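Local coordinates for protein NegoA.19184.a (Neisseria gonorrhoeae, PDB 5UEB) that is of unknown function but belongs to the DUF4265 family and joins a five-stranded antiparallel sheet to a four-stranded domain of ferredoxin-like topology, at residues 75-80 and 112-117; 90-95 and 126-131; 97-102 and 119-124. All blocks are in the same frame, centred on the assembly; numbering follows the deposited sequence.

Interaction 1: residues 75-80 and 112-117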
# COMPACT_ATOMS: atom_id res chain seq x y z
N SER B 75 4.41 2.61 13.06
CA SER B 75 4.58 2.69 14.50
C SER B 75 4.28 1.38 15.21
O SER B 75 4.78 1.16 16.31
CB SER B 75 3.66 3.77 15.08
OG SER B 75 2.30 3.43 14.82
N GLY B 76 3.46 0.52 14.61
CA GLY B 76 2.93 -0.62 15.30
C GLY B 76 1.59 -0.38 15.97
O GLY B 76 0.99 -1.33 16.48
N ASN B 77 1.13 0.87 16.00
CA ASN B 77 -0.19 1.18 16.52
C ASN B 77 -1.26 0.66 15.56
O ASN B 77 -1.03 0.48 14.36
CB ASN B 77 -0.37 2.69 16.66
CG ASN B 77 0.42 3.26 17.83
OD1 ASN B 77 0.57 2.62 18.87
ND2 ASN B 77 0.91 4.48 17.66
N THR B 78 -2.45 0.42 16.11
CA THR B 78 -3.63 -0.01 15.37
C THR B 78 -4.65 1.12 15.36
O THR B 78 -4.80 1.82 16.37
CB THR B 78 -4.23 -1.23 16.09
OG1 THR B 78 -3.36 -2.36 15.92
CG2 THR B 78 -5.62 -1.59 15.56
N THR B 79 -5.33 1.32 14.23
CA THR B 79 -6.40 2.31 14.09
C THR B 79 -7.71 1.59 13.83
O THR B 79 -7.82 0.83 12.86
CB THR B 79 -6.11 3.26 12.93
OG1 THR B 79 -4.79 3.81 13.06
CG2 THR B 79 -7.14 4.41 12.88
N ILE B 80 -8.72 1.84 14.68
CA ILE B 80 -10.04 1.23 14.57
C ILE B 80 -11.05 2.36 14.41
O ILE B 80 -11.05 3.30 15.21
CB ILE B 80 -10.38 0.40 15.83
CG1 ILE B 80 -9.31 -0.67 16.10
CG2 ILE B 80 -11.78 -0.21 15.69
CD1 ILE B 80 -9.15 -1.70 14.99
N SER B 112 -12.37 7.45 15.84
CA SER B 112 -11.24 6.63 15.44
C SER B 112 -10.35 6.46 16.66
O SER B 112 -10.05 7.43 17.36
CB SER B 112 -10.50 7.28 14.27
OG SER B 112 -9.74 6.34 13.55
N VAL B 113 -9.94 5.21 16.92
CA VAL B 113 -9.28 4.82 18.15
C VAL B 113 -7.90 4.28 17.82
O VAL B 113 -7.76 3.42 16.94
CB VAL B 113 -10.10 3.76 18.90
CG1 VAL B 113 -9.41 3.38 20.21
CG2 VAL B 113 -11.52 4.27 19.13
N ASN B 114 -6.89 4.76 18.54
CA ASN B 114 -5.53 4.24 18.45
C ASN B 114 -5.30 3.25 19.58
O ASN B 114 -5.52 3.57 20.75
CB ASN B 114 -4.50 5.36 18.60
CG ASN B 114 -3.10 4.85 18.45
OD1 ASN B 114 -2.63 4.62 17.33
ND2 ASN B 114 -2.41 4.63 19.58
N PHE B 115 -4.83 2.05 19.22
CA PHE B 115 -4.39 1.07 20.20
C PHE B 115 -2.90 0.80 20.05
O PHE B 115 -2.43 0.51 18.95
CB PHE B 115 -5.15 -0.26 20.06
CG PHE B 115 -6.59 -0.18 20.48
CD1 PHE B 115 -6.92 -0.08 21.82
CD2 PHE B 115 -7.60 -0.21 19.53
CE1 PHE B 115 -8.25 -0.01 22.21
CE2 PHE B 115 -8.94 -0.14 19.93
CZ PHE B 115 -9.26 -0.05 21.27
N PRO B 116 -2.13 0.86 21.14
CA PRO B 116 -0.71 0.52 21.08
C PRO B 116 -0.52 -0.95 20.74
O PRO B 116 -1.49 -1.73 20.79
CB PRO B 116 -0.22 0.81 22.51
CG PRO B 116 -1.23 1.76 23.09
CD PRO B 116 -2.53 1.37 22.46
N PRO B 117 0.69 -1.36 20.37
CA PRO B 117 0.94 -2.78 20.07
C PRO B 117 0.37 -3.70 21.14
O PRO B 117 0.52 -3.46 22.34
CB PRO B 117 2.47 -2.86 20.02
CG PRO B 117 2.90 -1.48 19.60
CD PRO B 117 1.91 -0.54 20.21
O HOH W 1 -1.39 -2.17 17.69
O HOH W 2 -3.89 5.57 15.06

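Interaction 2: residues 90-95 and 126-131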
# COMPACT_ATOMS: atom_id res chain seq x y z
N LYS B 90 -21.08 2.79 27.74
CA LYS B 90 -20.11 3.11 28.78
C LYS B 90 -19.08 2.00 28.95
O LYS B 90 -17.89 2.28 29.15
CB LYS B 90 -20.83 3.38 30.11
N ASP B 91 -19.51 0.74 28.86
CA ASP B 91 -18.55 -0.36 29.05
C ASP B 91 -17.56 -0.45 27.90
O ASP B 91 -16.41 -0.88 28.10
CB ASP B 91 -19.26 -1.69 29.33
CG ASP B 91 -20.12 -2.18 28.18
OD1 ASP B 91 -20.43 -1.40 27.26
OD2 ASP B 91 -20.49 -3.38 28.20
N LEU B 92 -17.96 -0.05 26.69
CA LEU B 92 -17.01 0.01 25.59
C LEU B 92 -15.98 1.11 25.80
O LEU B 92 -14.78 0.89 25.57
CB LEU B 92 -17.75 0.20 24.27
CG LEU B 92 -16.86 0.47 23.07
CD1 LEU B 92 -15.93 -0.70 22.82
CD2 LEU B 92 -17.69 0.78 21.83
N LEU B 93 -16.42 2.30 26.22
CA LEU B 93 -15.46 3.37 26.48
C LEU B 93 -14.49 2.98 27.58
O LEU B 93 -13.29 3.28 27.51
CB LEU B 93 -16.20 4.66 26.85
CG LEU B 93 -17.08 5.24 25.74
CD1 LEU B 93 -17.84 6.46 26.24
CD2 LEU B 93 -16.26 5.59 24.51
N ALA B 94 -14.98 2.29 28.61
CA ALA B 94 -14.11 1.85 29.70
C ALA B 94 -13.09 0.83 29.20
O ALA B 94 -11.92 0.88 29.60
CB ALA B 94 -14.96 1.27 30.83
N ALA B 95 -13.52 -0.10 28.34
CA ALA B 95 -12.59 -1.09 27.81
C ALA B 95 -11.53 -0.44 26.93
O ALA B 95 -10.35 -0.80 27.01
CB ALA B 95 -13.35 -2.15 27.01
N GLY B 126 -14.32 -8.73 21.12
CA GLY B 126 -15.54 -9.36 21.59
C GLY B 126 -16.61 -8.35 21.96
O GLY B 126 -17.79 -8.54 21.65
N ILE B 127 -16.21 -7.26 22.62
CA ILE B 127 -17.17 -6.23 22.99
C ILE B 127 -17.72 -5.54 21.75
O ILE B 127 -18.93 -5.34 21.62
CB ILE B 127 -16.55 -5.21 23.96
CG1 ILE B 127 -16.02 -5.91 25.21
CG2 ILE B 127 -17.58 -4.15 24.31
CD1 ILE B 127 -15.33 -4.97 26.17
N LEU B 128 -16.82 -5.18 20.83
CA LEU B 128 -17.26 -4.58 19.57
C LEU B 128 -18.22 -5.51 18.84
O LEU B 128 -19.25 -5.07 18.32
CB LEU B 128 -16.06 -4.28 18.68
CG LEU B 128 -15.11 -3.20 19.17
CD1 LEU B 128 -13.83 -3.19 18.34
CD2 LEU B 128 -15.81 -1.85 19.11
N ASN B 129 -17.90 -6.80 18.78
CA ASN B 129 -18.75 -7.75 18.06
C ASN B 129 -20.14 -7.86 18.68
O ASN B 129 -21.14 -7.93 17.95
CB ASN B 129 -18.08 -9.12 17.98
CG ASN B 129 -16.96 -9.17 16.96
OD1 ASN B 129 -16.91 -8.36 16.03
ND2 ASN B 129 -16.05 -10.13 17.12
N ARG B 130 -20.23 -7.90 20.01
CA ARG B 130 -21.54 -8.00 20.65
C ARG B 130 -22.41 -6.79 20.32
O ARG B 130 -23.62 -6.92 20.09
CB ARG B 130 -21.40 -8.14 22.17
CG ARG B 130 -21.33 -9.57 22.67
CD ARG B 130 -21.54 -9.64 24.18
NE ARG B 130 -22.93 -9.39 24.57
CZ ARG B 130 -23.83 -10.34 24.82
NH1 ARG B 130 -23.48 -11.62 24.70
NH2 ARG B 130 -25.06 -10.02 25.17
N TYR B 131 -21.81 -5.60 20.30
CA TYR B 131 -22.58 -4.41 19.96
C TYR B 131 -22.92 -4.36 18.48
O TYR B 131 -23.99 -3.86 18.11
CB TYR B 131 -21.87 -3.14 20.46
CG TYR B 131 -22.03 -2.94 21.95
CD1 TYR B 131 -23.29 -2.99 22.54
CD2 TYR B 131 -20.93 -2.71 22.77
CE1 TYR B 131 -23.45 -2.80 23.91
CE2 TYR B 131 -21.08 -2.52 24.14
CZ TYR B 131 -22.34 -2.57 24.70
OH TYR B 131 -22.51 -2.39 26.05

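Interaction 3: residues 97-102 and 119-124. With EDO (1,2-ethanediol), chain J.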
# COMPACT_ATOMS: atom_id res chain seq x y z
N GLU B 97 -10.32 2.52 27.27
CA GLU B 97 -9.39 3.15 28.19
C GLU B 97 -8.52 2.12 28.91
O GLU B 97 -7.31 2.32 29.08
CB GLU B 97 -10.17 4.00 29.20
CG GLU B 97 -9.35 4.53 30.38
CD GLU B 97 -8.29 5.53 29.97
OE1 GLU B 97 -7.29 5.68 30.70
OE2 GLU B 97 -8.46 6.17 28.91
N GLU B 98 -9.11 1.00 29.33
CA GLU B 98 -8.33 -0.03 30.02
C GLU B 98 -7.27 -0.63 29.10
O GLU B 98 -6.22 -1.07 29.58
CB GLU B 98 -9.25 -1.12 30.59
N HIS B 99 -7.52 -0.63 27.79
CA HIS B 99 -6.58 -1.11 26.79
C HIS B 99 -5.65 -0.02 26.28
O HIS B 99 -5.05 -0.17 25.21
CB HIS B 99 -7.34 -1.75 25.62
CG HIS B 99 -7.95 -3.08 25.94
ND1 HIS B 99 -7.63 -4.23 25.26
CD2 HIS B 99 -8.86 -3.44 26.88
CE1 HIS B 99 -8.31 -5.25 25.76
NE2 HIS B 99 -9.06 -4.80 26.75
N SER B 100 -5.52 1.09 27.01
CA SER B 100 -4.61 2.18 26.65
C SER B 100 -4.96 2.80 25.29
O SER B 100 -4.08 3.32 24.59
CB SER B 100 -3.14 1.77 26.70
OG SER B 100 -2.78 1.35 28.01
N GLY B 101 -6.23 2.76 24.92
CA GLY B 101 -6.65 3.36 23.66
C GLY B 101 -6.84 4.86 23.80
O GLY B 101 -7.22 5.37 24.85
N LYS B 102 -6.53 5.57 22.71
CA LYS B 102 -6.75 7.01 22.63
C LYS B 102 -7.78 7.25 21.54
O LYS B 102 -7.75 6.59 20.50
CB LYS B 102 -5.45 7.74 22.27
CG LYS B 102 -4.38 7.68 23.36
CD LYS B 102 -3.16 8.48 22.95
CE LYS B 102 -1.96 8.16 23.83
NZ LYS B 102 -0.73 8.84 23.33
N LYS B 119 -2.57 -4.24 22.20
CA LYS B 119 -3.72 -3.85 23.00
C LYS B 119 -5.05 -4.10 22.29
O LYS B 119 -6.07 -4.27 22.96
CB LYS B 119 -3.62 -2.38 23.41
CG LYS B 119 -2.46 -2.09 24.34
CD LYS B 119 -2.62 -2.83 25.66
CE LYS B 119 -1.44 -2.55 26.56
NZ LYS B 119 -1.69 -3.07 27.92
N TYR B 120 -5.06 -4.10 20.96
CA TYR B 120 -6.26 -4.49 20.21
C TYR B 120 -6.25 -6.01 20.12
O TYR B 120 -5.51 -6.59 19.33
CB TYR B 120 -6.24 -3.84 18.83
CG TYR B 120 -7.44 -4.20 17.98
CD1 TYR B 120 -8.71 -3.74 18.32
CD2 TYR B 120 -7.31 -4.99 16.85
CE1 TYR B 120 -9.82 -4.08 17.57
CE2 TYR B 120 -8.41 -5.32 16.08
CZ TYR B 120 -9.66 -4.85 16.44
OH TYR B 120 -10.76 -5.18 15.66
N ASN B 121 -7.07 -6.66 20.95
CA ASN B 121 -7.03 -8.11 21.07
C ASN B 121 -8.43 -8.71 21.03
O ASN B 121 -9.41 -7.99 20.81
CB ASN B 121 -6.26 -8.52 22.34
CG ASN B 121 -6.88 -7.98 23.62
OD1 ASN B 121 -8.03 -7.57 23.64
ND2 ASN B 121 -6.11 -8.00 24.71
N SER B 122 -8.52 -10.02 21.25
CA SER B 122 -9.81 -10.69 21.14
C SER B 122 -10.80 -10.20 22.19
O SER B 122 -12.00 -10.18 21.94
CB SER B 122 -9.62 -12.21 21.21
OG SER B 122 -9.07 -12.62 22.45
N ASP B 123 -10.31 -9.82 23.37
CA ASP B 123 -11.21 -9.30 24.40
C ASP B 123 -11.87 -8.01 23.95
O ASP B 123 -13.08 -7.82 24.12
CB ASP B 123 -10.45 -9.07 25.71
CG ASP B 123 -10.13 -10.36 26.44
OD1 ASP B 123 -10.80 -11.38 26.19
OD2 ASP B 123 -9.20 -10.36 27.28
N LEU B 124 -11.09 -7.09 23.37
CA LEU B 124 -11.66 -5.85 22.86
C LEU B 124 -12.60 -6.14 21.69
O LEU B 124 -13.71 -5.60 21.62
CB LEU B 124 -10.53 -4.89 22.47
CG LEU B 124 -10.78 -3.38 22.37
CD1 LEU B 124 -11.62 -3.01 21.15
CD2 LEU B 124 -11.40 -2.83 23.65
C1 EDO J . -12.22 -5.80 27.96
O1 EDO J . -10.97 -6.49 28.03
C2 EDO J . -12.43 -5.00 29.24
O2 EDO J . -11.31 -4.14 29.46
O HOH W 3 -3.45 -1.09 28.91

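Interaction 1: residues 75-80 and 112-117
Thr78 and Phe115 form a hydrogen-bonded antiparallel pair: Thr78 N donates to Phe115 O at 2.8 Å and Phe115 N returns the bond to Thr78 O at 2.9 Å. Two residues on, Ile80 and Val113 repeat the pattern, with Ile80 N to Val113 O at 2.9 Å and Val113 N to Ile80 O at 2.8 Å. The short segments 78-80 and 112-115 run antiparallel, their directions 156° apart. Between these pairs sits the non-hydrogen-bonded pair Thr79–Asn114, whose backbone bonds go outward, to Cys143 on one flank and Lys102 on the other. A water donates to both Thr79 OG1 and Asn114 OD1, and Thr79 OG1 is further hydrogen-bonded to Leu51 O. Ser112 OG, against Thr79 CG2, is bonded to Pro45 O. Asn114 places CG anti to its backbone N (chi1 -177°), and the amide it carries lies against Asn77, OD1 3.0 Å from Asn77 CB. The two amide planes are 86° apart and pack without pairing, Asn77 ND2 being bonded to Leu53 O. A second water reaches Gly76 O, Phe115 O and Thr78 OG1, and that hydroxyl also accepts from Gly145 N. Before the strand, Ser75 OG accepts from Asn77 N in an ST turn. Beyond the Thr78 hydroxyl, this face is apolar: Ile80 CG1 meets the edge of the Phe115 ring, 3.9 Å from Phe115 CD2, while Val113 CG1 lies over one ring face, towards the rim. This is the pairing of the two central strands in a ferredoxin-like βαββαβ sheet.

Interaction 2: residues 90-95 and 126-131
Ala95 and Ile127 make the tightest apolar touch between these helices, Ala95 CB standing 3.5 Å from Ile127 CD1. The axes of segments 90-95 and 126-131 run nearly antiparallel (159°) and come no closer than 10.5 Å, so side chains alone bridge the gap. Beside this pair, Leu92 uses a single methyl, CD1, to meet two partners: Leu128 CD2 at 3.9 Å, the chains crossing at about a right angle, and Ile127 CG2 at 4.1 Å. Packing thins towards Tyr131, where Leu92 CB lies 4.3 Å from ring atom CE2 of Tyr131. Leu92 and Leu128 are the buried part; at the more exposed Asp91–Tyr131 end the contact is polar. There the two side chains reach for one another tip to tip, and Tyr131 OH donates to Asp91 OD1 at 2.6 Å. OD1 is met on its syn side, 19° out of the carboxylate plane, and lies in the plane of the phenol ring at its edge. Strand 137-143 packs against both helices: Leu92 and Tyr131 touch Leu137 and Leu128 touches Tyr139, while Tyr131 also touches Pro89, just before helix 90-98, and Ile136 in the loop entering the strand.

Interaction 3: residues 97-102 and 119-124
His99 extends its imidazole towards Lys119 and Leu124, and the ring's edge and one face meet different partners. At the edge, His99 ND1 donates to Lys119 O at 2.8 Å; the N-H...O angle of 169° and an acceptor almost in the ring plane make this a straight bond that fixes the ring's rotation and places a proton on ND1. Over one face sits Leu124 CD2, 4.1 Å from the ring centroid and only 9° off its normal, a CH-pi contact in which the two side chains slide past each other in opposite directions. The Asn121 amide stands at the edge, its plane 87° from that of the ring, with Asn121 OD1 3.2 Å from His99 CE1. That same OD1 accepts from Leu124 N at 3.1 Å, nearly along the C=O axis, so Asn121 caps the start of helix 122-133 while touching the histidine. Further round the ring, His99 NE2 and O1 of a bound 1,2-ethanediol, probably from the crystallisation liquor, share a hydrogen bond in which either could be the donor. CB, CG and CD of Lys119 lie alongside His99 O, CB at 3.2 Å, and Lys119 NZ donates to a water also bound to Glu98 O and Ser100 OG. Phe115 of the sheet touches both His99 and Leu124. Ser100, at positive phi, is C-prime of a Schellman motif, in which Gly101 N bonds Ile96 O and Ser100 N bonds Glu97 O. A Schellman C-terminus therefore faces an Asn N-cap, as the two helices of a ferredoxin-like fold bring opposite ends together.

Overall arrangement
Interaction 1 is buried near the centre of the chain and relies on backbone hydrogen bonds between two central strands. Interaction 2, partly buried, and interaction 3, a surface contact, lie further out and join the same two helices: residues 90-95 and 126-131 meet along their lengths through methyl groups and one tyrosine–carboxylate bond, whereas residues 97-102 and 119-124 meet at the helix ends, through a histidine, capping groups and water. Interaction 3 connects the other two. Towards interaction 1, Lys102 O lies 2.8 Å from Asn114 N, a probable hydrogen bond, and Tyr120 packs on Ile80; towards interaction 2, Leu124 CD2 is 3.9 Å from Ala95 CB. Interactions 1 and 2 do not touch directly.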